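Side-chain contacts in hypothetical protein (PDB 1U84), which is of unknown function but folds as a small, compact, all-helical protein of the DUF1871 family: residues Ala35-Ala40 / Ser56-Ala61; Ala52-Ile57 / Leu72-Arg77; Gln39-Thr44 / Arg48-Arg53. All blocks are in the same frame, centred on the assembly; numbering follows the deposited sequence.

Interaction 1: Ala35-Ala40 / Ser56-Ala61; sequences ASVLQA and SIYEFA
Ser36 and Ile57, whose CA atoms lie 7.2 Å apart, mark where the two helical segments pass one another nearly antiparallel, their N-to-C directions 159° apart and their axes 10.6 Å from each other at closest approach. The gap is spanned chiefly by Ile57. Its CG1 stands anti to its own carbonyl carbon (chi1 -72°) and the chain then runs on extended, so that CD1 is carried to the surface of the opposite helix. There the methyl rests on Ser36, 3.7 Å from both the backbone C and the CB of that residue, while Ile57 CG2 also comes near the same CB. A short residue suits this place, because the isoleucine can lie directly against the helix backbone; the hydroxyl of Ser36 turns back to make a weak hydrogen bond to Val32 O.

Val37 takes the deeper side. Its CG2 meets Ile57 CD1 at 3.8 Å, and the same Val37 CG2 also sits at the edge of the Tyr58 ring, near the ring plane, with CE1 4.0 Å away. The valine and tyrosine side chains cross at about a right angle. A branched aliphatic thus fills the corner between isoleucine and ring.

Helix 8-20 closes this corner from a third direction: its Ile17 touches both Val37 and Tyr58, and its Trp20 packs edge-to-face with the tyrosine.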
loop_
_atom_site.group_PDB
_atom_site.type_symbol
_atom_site.label_atom_id
_atom_site.label_comp_id
_atom_site.label_asym_id
_atom_site.label_seq_id
_atom_site.Cartn_x
_atom_site.Cartn_y
_atom_site.Cartn_z
ATOM N N ALA A 35 -7.368 -2.303 0.998
ATOM C CA ALA A 35 -8.378 -1.646 0.152
ATOM C C ALA A 35 -8.153 -0.125 0.103
ATOM O O ALA A 35 -8.307 0.497 -0.969
ATOM C CB ALA A 35 -9.778 -1.953 0.686
ATOM N N SER A 36 -7.806 0.451 1.263
ATOM C CA SER A 36 -7.599 1.883 1.367
ATOM C C SER A 36 -6.376 2.305 0.574
ATOM O O SER A 36 -6.398 3.328 -0.124
ATOM C CB SER A 36 -7.475 2.303 2.838
ATOM O OG SER A 36 -8.720 2.134 3.498
ATOM N N VAL A 37 -5.338 1.478 0.626
ATOM C CA VAL A 37 -4.105 1.820 -0.101
ATOM C C VAL A 37 -4.400 1.683 -1.600
ATOM O O VAL A 37 -3.970 2.529 -2.387
ATOM C CB VAL A 37 -2.942 0.912 0.333
ATOM C CG1 VAL A 37 -1.727 1.149 -0.580
ATOM C CG2 VAL A 37 -2.578 1.219 1.766
ATOM N N LEU A 38 -5.179 0.666 -1.975
ATOM C CA LEU A 38 -5.545 0.488 -3.393
ATOM C C LEU A 38 -6.251 1.746 -3.904
ATOM O O LEU A 38 -5.941 2.233 -4.997
ATOM C CB LEU A 38 -6.416 -0.748 -3.621
ATOM C CG LEU A 38 -6.774 -0.949 -5.100
ATOM C CD1 LEU A 38 -5.517 -1.266 -5.918
ATOM C CD2 LEU A 38 -7.769 -2.080 -5.163
ATOM N N GLN A 39 -7.213 2.273 -3.138
ATOM C CA GLN A 39 -7.867 3.515 -3.540
ATOM C C GLN A 39 -6.843 4.641 -3.788
ATOM O O GLN A 39 -6.880 5.321 -4.828
ATOM C CB GLN A 39 -8.833 3.912 -2.434
ATOM C CG GLN A 39 -9.573 5.165 -2.694
ATOM C CD GLN A 39 -10.526 5.008 -3.840
ATOM O OE1 GLN A 39 -11.068 3.910 -4.093
ATOM N NE2 GLN A 39 -10.758 6.093 -4.539
ATOM N N ALA A 40 -5.905 4.786 -2.868
ATOM C CA ALA A 40 -4.898 5.880 -2.926
ATOM C C ALA A 40 -4.019 5.683 -4.176
ATOM O O ALA A 40 -3.525 6.654 -4.738
ATOM C CB ALA A 40 -4.023 5.842 -1.697
ATOM N N SER A 56 -0.440 7.236 6.819
ATOM C CA SER A 56 -1.646 7.652 7.563
ATOM C C SER A 56 -2.630 6.513 7.794
ATOM O O SER A 56 -3.191 6.354 8.906
ATOM C CB SER A 56 -2.331 8.830 6.860
ATOM O OG SER A 56 -1.426 9.923 6.743
ATOM N N ILE A 57 -2.846 5.726 6.735
ATOM C CA ILE A 57 -3.743 4.557 6.776
ATOM C C ILE A 57 -3.302 3.600 7.894
ATOM O O ILE A 57 -4.121 3.133 8.714
ATOM C CB ILE A 57 -3.791 3.835 5.375
ATOM C CG1 ILE A 57 -4.577 4.693 4.368
ATOM C CG2 ILE A 57 -4.402 2.436 5.541
ATOM C CD1 ILE A 57 -4.355 4.330 2.924
ATOM N N TYR A 58 -2.003 3.309 7.935
ATOM C CA TYR A 58 -1.497 2.310 8.882
ATOM C C TYR A 58 -1.353 2.907 10.266
ATOM O O TYR A 58 -1.548 2.178 11.245
ATOM C CB TYR A 58 -0.177 1.667 8.388
ATOM C CG TYR A 58 -0.412 0.555 7.405
ATOM C CD1 TYR A 58 -0.839 0.822 6.094
ATOM C CD2 TYR A 58 -0.187 -0.768 7.761
ATOM C CE1 TYR A 58 -1.080 -0.209 5.196
ATOM C CE2 TYR A 58 -0.399 -1.815 6.852
ATOM C CZ TYR A 58 -0.855 -1.521 5.556
ATOM O OH TYR A 58 -1.103 -2.537 4.644
ATOM N N GLU A 59 -1.063 4.208 10.357
ATOM C CA GLU A 59 -1.035 4.845 11.680
ATOM C C GLU A 59 -2.447 4.850 12.304
ATOM O O GLU A 59 -2.594 4.595 13.503
ATOM C CB GLU A 59 -0.471 6.252 11.628
ATOM C CG GLU A 59 -0.301 6.796 13.032
ATOM C CD GLU A 59 0.361 8.144 13.066
ATOM O OE1 GLU A 59 0.634 8.718 11.980
ATOM O OE2 GLU A 59 0.603 8.637 14.196
ATOM N N PHE A 60 -3.480 5.131 11.503
ATOM C CA PHE A 60 -4.843 5.063 12.040
ATOM C C PHE A 60 -5.129 3.644 12.525
ATOM O O PHE A 60 -5.703 3.447 13.623
ATOM C CB PHE A 60 -5.927 5.434 11.033
ATOM C CG PHE A 60 -7.313 5.200 11.562
ATOM C CD1 PHE A 60 -7.833 6.050 12.530
ATOM C CD2 PHE A 60 -8.067 4.105 11.157
ATOM C CE1 PHE A 60 -9.117 5.842 13.067
ATOM C CE2 PHE A 60 -9.364 3.883 11.684
ATOM C CZ PHE A 60 -9.874 4.761 12.641
ATOM N N ALA A 61 -4.767 2.668 11.695
ATOM C CA ALA A 61 -5.156 1.278 11.939
ATOM C C ALA A 61 -4.499 0.692 13.177
ATOM O O ALA A 61 -5.102 -0.129 13.845
ATOM C CB ALA A 61 -4.849 0.385 10.739
#

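Interaction 2: Ala52-Ile57 / Leu72-Arg77; sequences ARIQSI and LKLARR
Ile54 reaches helix 68-85 with one methyl group, which settles between Leu74 and Ala75. At the root of the side chain, CB is still 5.1 Å from Leu74 CD2 and serves only as the branch point. Its CG2 arm stays 4.2 Å from Leu74 CD2, a loose approach. The longer arm starts with CG1, which lies 3.8 Å from Val37 CG1 and so packs against helix 31-41. Because chi2 is extended (169°), CD1 projects clear of its own helix and does the real touching: it is 3.8 Å from Leu74 CD2, 3.9 Å from the backbone N of Ala75 and 4.1 Å from Ala75 CB.

The residue types fit this geometry. Alanine leaves its helix backbone accessible to the isoleucine methyl, whereas leucine brings the CD2 methyl of its branched end alongside. No hydrogen bond joins the segments, and all three residues are buried; their side chains meet through apolar atoms alone.

The contact is enclosed by neighbouring helices: Trp20 of helix 8-20 touches both Ile54 and Leu74, Val37 of helix 31-41 packs against the isoleucine, and Cys71 of helix 68-85 also meets it.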
loop_
_atom_site.group_PDB
_atom_site.type_symbol
_atom_site.label_atom_id
_atom_site.label_comp_id
_atom_site.label_asym_id
_atom_site.label_seq_id
_atom_site.Cartn_x
_atom_site.Cartn_y
_atom_site.Cartn_z
ATOM N N ALA A 52 2.810 8.874 1.871
ATOM C CA ALA A 52 2.185 9.594 2.974
ATOM C C ALA A 52 0.773 9.049 3.263
ATOM O O ALA A 52 0.396 8.915 4.422
ATOM C CB ALA A 52 2.159 11.074 2.695
ATOM N N ARG A 53 0.034 8.666 2.211
ATOM C CA ARG A 53 -1.277 8.033 2.427
ATOM C C ARG A 53 -1.131 6.685 3.159
ATOM O O ARG A 53 -1.868 6.406 4.116
ATOM C CB ARG A 53 -2.079 7.847 1.126
ATOM C CG ARG A 53 -2.621 9.147 0.497
ATOM C CD ARG A 53 -3.779 9.788 1.327
ATOM N NE ARG A 53 -4.884 8.846 1.498
ATOM C CZ ARG A 53 -5.313 8.393 2.674
ATOM N NH1 ARG A 53 -6.305 7.522 2.729
ATOM N NH2 ARG A 53 -4.764 8.826 3.808
ATOM N N ILE A 54 -0.192 5.864 2.692
ATOM C CA ILE A 54 0.114 4.574 3.330
ATOM C C ILE A 54 0.412 4.785 4.805
ATOM O O ILE A 54 -0.144 4.088 5.684
ATOM C CB ILE A 54 1.275 3.814 2.623
ATOM C CG1 ILE A 54 0.815 3.379 1.222
ATOM C CG2 ILE A 54 1.702 2.594 3.458
ATOM C CD1 ILE A 54 1.948 2.864 0.310
ATOM N N GLN A 55 1.270 5.768 5.100
ATOM C CA GLN A 55 1.651 6.003 6.483
ATOM C C GLN A 55 0.410 6.343 7.317
ATOM O O GLN A 55 0.210 5.763 8.391
ATOM C CB GLN A 55 2.696 7.127 6.560
ATOM C CG GLN A 55 3.290 7.292 7.963
ATOM C CD GLN A 55 4.309 8.395 7.995
ATOM O OE1 GLN A 55 4.029 9.510 7.578
ATOM N NE2 GLN A 55 5.513 8.072 8.457
ATOM N N SER A 56 -0.440 7.236 6.819
ATOM C CA SER A 56 -1.646 7.652 7.563
ATOM C C SER A 56 -2.630 6.513 7.794
ATOM O O SER A 56 -3.191 6.354 8.906
ATOM C CB SER A 56 -2.331 8.830 6.860
ATOM O OG SER A 56 -1.426 9.923 6.743
ATOM N N ILE A 57 -2.846 5.726 6.735
ATOM C CA ILE A 57 -3.743 4.557 6.776
ATOM C C ILE A 57 -3.302 3.600 7.894
ATOM O O ILE A 57 -4.121 3.133 8.714
ATOM C CB ILE A 57 -3.791 3.835 5.375
ATOM C CG1 ILE A 57 -4.577 4.693 4.368
ATOM C CG2 ILE A 57 -4.402 2.436 5.541
ATOM C CD1 ILE A 57 -4.355 4.330 2.924
ATOM N N LEU A 72 7.633 4.516 1.741
ATOM C CA LEU A 72 8.062 4.933 0.400
ATOM C C LEU A 72 8.492 3.761 -0.490
ATOM O O LEU A 72 8.159 3.766 -1.673
ATOM C CB LEU A 72 9.171 5.994 0.501
ATOM C CG LEU A 72 9.628 6.648 -0.788
ATOM C CD1 LEU A 72 8.499 7.399 -1.472
ATOM C CD2 LEU A 72 10.767 7.583 -0.427
ATOM N N LYS A 73 9.204 2.757 0.056
ATOM C CA LYS A 73 9.559 1.578 -0.736
ATOM C C LYS A 73 8.307 0.879 -1.234
ATOM O O LYS A 73 8.209 0.514 -2.410
ATOM C CB LYS A 73 10.459 0.598 0.031
ATOM C CG LYS A 73 11.907 1.005 0.060
ATOM C CD LYS A 73 12.702 0.001 0.908
ATOM C CE LYS A 73 14.120 0.523 1.166
ATOM N NZ LYS A 73 14.892 -0.534 1.908
ATOM N N LEU A 74 7.324 0.711 -0.351
ATOM C CA LEU A 74 6.099 0.083 -0.776
ATOM C C LEU A 74 5.430 0.914 -1.869
ATOM O O LEU A 74 5.021 0.376 -2.884
ATOM C CB LEU A 74 5.153 -0.164 0.406
ATOM C CG LEU A 74 3.800 -0.725 -0.062
ATOM C CD1 LEU A 74 3.888 -2.103 -0.687
ATOM C CD2 LEU A 74 2.827 -0.752 1.101
ATOM N N ALA A 75 5.304 2.217 -1.640
ATOM C CA ALA A 75 4.653 3.066 -2.647
ATOM C C ALA A 75 5.338 2.934 -4.002
ATOM O O ALA A 75 4.682 2.878 -5.022
ATOM C CB ALA A 75 4.683 4.514 -2.192
ATOM N N ARG A 76 6.674 2.965 -4.014
ATOM C CA ARG A 76 7.410 2.804 -5.278
ATOM C C ARG A 76 7.102 1.484 -5.965
ATOM O O ARG A 76 6.884 1.446 -7.169
ATOM C CB ARG A 76 8.927 2.964 -5.059
ATOM C CG ARG A 76 9.269 4.411 -4.812
ATOM C CD ARG A 76 10.745 4.692 -4.530
ATOM N NE ARG A 76 10.972 6.140 -4.587
ATOM C CZ ARG A 76 12.013 6.780 -4.043
ATOM N NH1 ARG A 76 12.950 6.127 -3.338
ATOM N NH2 ARG A 76 12.114 8.102 -4.196
ATOM N N ARG A 77 7.035 0.414 -5.181
ATOM C CA ARG A 77 6.756 -0.914 -5.751
ATOM C C ARG A 77 5.357 -0.971 -6.373
ATOM O O ARG A 77 5.157 -1.491 -7.490
ATOM C CB ARG A 77 6.929 -2.024 -4.722
ATOM C CG ARG A 77 8.333 -2.182 -4.096
ATOM C CD ARG A 77 9.481 -2.145 -5.127
ATOM N NE ARG A 77 10.813 -2.077 -4.507
ATOM C CZ ARG A 77 11.292 -1.037 -3.818
ATOM N NH1 ARG A 77 10.562 0.041 -3.618
ATOM N NH2 ARG A 77 12.521 -1.085 -3.311
#

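Interaction 3: Gln39-Thr44 / Arg48-Arg53; sequences QAVYET and RTLAAR
The guanidinium of Arg53, whose CB meets Ala40, holds a water at its edge and in its plane, 3.0 Å from NE, on the outer side of a helical hairpin in which helix 31-41 turns through a short loop into helix 47-62. That water donates to Glu43 OE1 at 2.6 Å, so the opposite charges are bridged rather than in direct contact. The other carboxylate oxygen, Glu43 OE2, takes the NE2 hydrogen of Gln39; the bond lies almost in the amide plane (5° out) but arrives from above the carboxylate plane.

Inside this polar, water-bridged edge, Leu50 fills the angle between the helices. With its CG anti to the backbone N (chi1 178°), it brings CD1 to 3.7 Å from Ala40 CB and CD2 to 3.9 Å from Val41 CG2; the small alanine lets the helices come close. Thr44 covers the loop end, its CG2 3.8 Å from Leu50 CB, while its OG1 is hydrogen-bonded to Asp46 N. An alanine here, lacking both OG1 and CG2, would probably leave Asp46 N without that partner and open a gap beside Leu50. Asp46 OD2 in turn binds the hydroxyl of Thr49, whose CB lies 3.6 Å from Thr44 OG1.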
loop_
_atom_site.group_PDB
_atom_site.type_symbol
_atom_site.label_atom_id
_atom_site.label_comp_id
_atom_site.label_asym_id
_atom_site.label_seq_id
_atom_site.Cartn_x
_atom_site.Cartn_y
_atom_site.Cartn_z
ATOM N N GLN A 39 -7.213 2.273 -3.138
ATOM C CA GLN A 39 -7.867 3.515 -3.540
ATOM C C GLN A 39 -6.843 4.641 -3.788
ATOM O O GLN A 39 -6.880 5.321 -4.828
ATOM C CB GLN A 39 -8.833 3.912 -2.434
ATOM C CG GLN A 39 -9.573 5.165 -2.694
ATOM C CD GLN A 39 -10.526 5.008 -3.840
ATOM O OE1 GLN A 39 -11.068 3.910 -4.093
ATOM N NE2 GLN A 39 -10.758 6.093 -4.539
ATOM N N ALA A 40 -5.905 4.786 -2.868
ATOM C CA ALA A 40 -4.898 5.880 -2.926
ATOM C C ALA A 40 -4.019 5.683 -4.176
ATOM O O ALA A 40 -3.525 6.654 -4.738
ATOM C CB ALA A 40 -4.023 5.842 -1.697
ATOM N N VAL A 41 -3.704 4.424 -4.498
ATOM C CA VAL A 41 -2.912 4.098 -5.719
ATOM C C VAL A 41 -3.523 4.746 -6.977
ATOM O O VAL A 41 -2.798 5.186 -7.874
ATOM C CB VAL A 41 -2.705 2.549 -5.937
ATOM C CG1 VAL A 41 -2.122 2.218 -7.360
ATOM C CG2 VAL A 41 -1.782 1.991 -4.833
ATOM N N TYR A 42 -4.850 4.762 -7.045
ATOM C CA TYR A 42 -5.509 5.344 -8.209
ATOM C C TYR A 42 -5.646 6.857 -8.132
ATOM O O TYR A 42 -6.174 7.492 -9.071
ATOM C CB TYR A 42 -6.859 4.674 -8.444
ATOM C CG TYR A 42 -6.687 3.323 -9.076
ATOM C CD1 TYR A 42 -6.371 3.198 -10.429
ATOM C CD2 TYR A 42 -6.787 2.171 -8.311
ATOM C CE1 TYR A 42 -6.195 1.961 -11.013
ATOM C CE2 TYR A 42 -6.627 0.918 -8.873
ATOM C CZ TYR A 42 -6.336 0.815 -10.235
ATOM O OH TYR A 42 -6.148 -0.436 -10.781
ATOM N N GLU A 43 -5.148 7.450 -7.056
ATOM C CA GLU A 43 -5.315 8.900 -6.865
ATOM C C GLU A 43 -4.069 9.703 -7.141
ATOM O O GLU A 43 -4.109 10.949 -7.103
ATOM C CB GLU A 43 -5.866 9.189 -5.465
ATOM C CG GLU A 43 -7.302 8.701 -5.320
ATOM C CD GLU A 43 -7.807 8.733 -3.884
ATOM O OE1 GLU A 43 -6.993 9.004 -2.967
ATOM O OE2 GLU A 43 -9.018 8.463 -3.685
ATOM N N THR A 44 -2.972 9.005 -7.420
ATOM C CA THR A 44 -1.680 9.641 -7.662
ATOM C C THR A 44 -0.777 8.836 -8.588
ATOM O O THR A 44 -1.030 7.641 -8.833
ATOM C CB THR A 44 -0.977 9.892 -6.321
ATOM O OG1 THR A 44 0.127 10.799 -6.505
ATOM C CG2 THR A 44 -0.506 8.560 -5.660
ATOM N N ARG A 48 5.963 9.776 -3.294
ATOM C CA ARG A 48 5.898 10.522 -2.012
ATOM C C ARG A 48 4.479 10.698 -1.496
ATOM O O ARG A 48 4.207 10.517 -0.306
ATOM C CB ARG A 48 6.589 11.907 -2.103
ATOM C CG ARG A 48 8.103 11.867 -2.146
ATOM C CD ARG A 48 8.703 13.247 -2.534
ATOM N NE ARG A 48 10.133 13.128 -2.870
ATOM C CZ ARG A 48 11.093 13.886 -2.353
ATOM N NH1 ARG A 48 10.760 14.836 -1.497
ATOM N NH2 ARG A 48 12.369 13.709 -2.724
ATOM N N THR A 49 3.586 11.085 -2.404
ATOM C CA THR A 49 2.186 11.310 -2.096
ATOM C C THR A 49 1.562 9.998 -1.601
ATOM O O THR A 49 0.906 9.967 -0.562
ATOM C CB THR A 49 1.422 11.854 -3.323
ATOM O OG1 THR A 49 2.017 13.109 -3.736
ATOM C CG2 THR A 49 -0.032 12.080 -2.974
ATOM N N LEU A 50 1.805 8.919 -2.342
ATOM C CA LEU A 50 1.244 7.614 -1.972
ATOM C C LEU A 50 1.802 7.135 -0.638
ATOM O O LEU A 50 1.058 6.583 0.184
ATOM C CB LEU A 50 1.485 6.572 -3.071
ATOM C CG LEU A 50 0.992 5.143 -2.802
ATOM C CD1 LEU A 50 -0.486 5.112 -2.453
ATOM C CD2 LEU A 50 1.316 4.231 -4.012
ATOM N N ALA A 51 3.104 7.333 -0.442
ATOM C CA ALA A 51 3.759 6.888 0.793
ATOM C C ALA A 51 3.124 7.576 2.001
ATOM O O ALA A 51 2.922 6.953 3.064
ATOM C CB ALA A 51 5.263 7.166 0.750
ATOM N N ALA A 52 2.810 8.874 1.871
ATOM C CA ALA A 52 2.185 9.594 2.974
ATOM C C ALA A 52 0.773 9.049 3.263
ATOM O O ALA A 52 0.396 8.915 4.422
ATOM C CB ALA A 52 2.159 11.074 2.695
ATOM N N ARG A 53 0.034 8.666 2.211
ATOM C CA ARG A 53 -1.277 8.033 2.427
ATOM C C ARG A 53 -1.131 6.685 3.159
ATOM O O ARG A 53 -1.868 6.406 4.116
ATOM C CB ARG A 53 -2.079 7.847 1.126
ATOM C CG ARG A 53 -2.621 9.147 0.497
ATOM C CD ARG A 53 -3.779 9.788 1.327
ATOM N NE ARG A 53 -4.884 8.846 1.498
ATOM C CZ ARG A 53 -5.313 8.393 2.674
ATOM N NH1 ARG A 53 -6.305 7.522 2.729
ATOM N NH2 ARG A 53 -4.764 8.826 3.808
HETATM O O HOH W 1 -6.950 8.058 -0.521
#

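From the N terminus, helix 8-20 comes first, and helix 31-41 then opens both interaction 1 and interaction 3. Interaction 3 closes the shortest loop, the short connection into helix 47-62, and is nested inside interaction 1, which joins the same two helices farther from that loop. Together they fix the hairpin at two levels. Interaction 2 begins on helix 47-62, within the span of interaction 1, and ends on helix 68-85, so it overlaps that span without nesting and brings in the last helix. Helix 47-62 therefore serves all three: Val37 against Ile54 links interactions 1 and 2, and Ala51 against Leu72 and Ala75 links interactions 2 and 3.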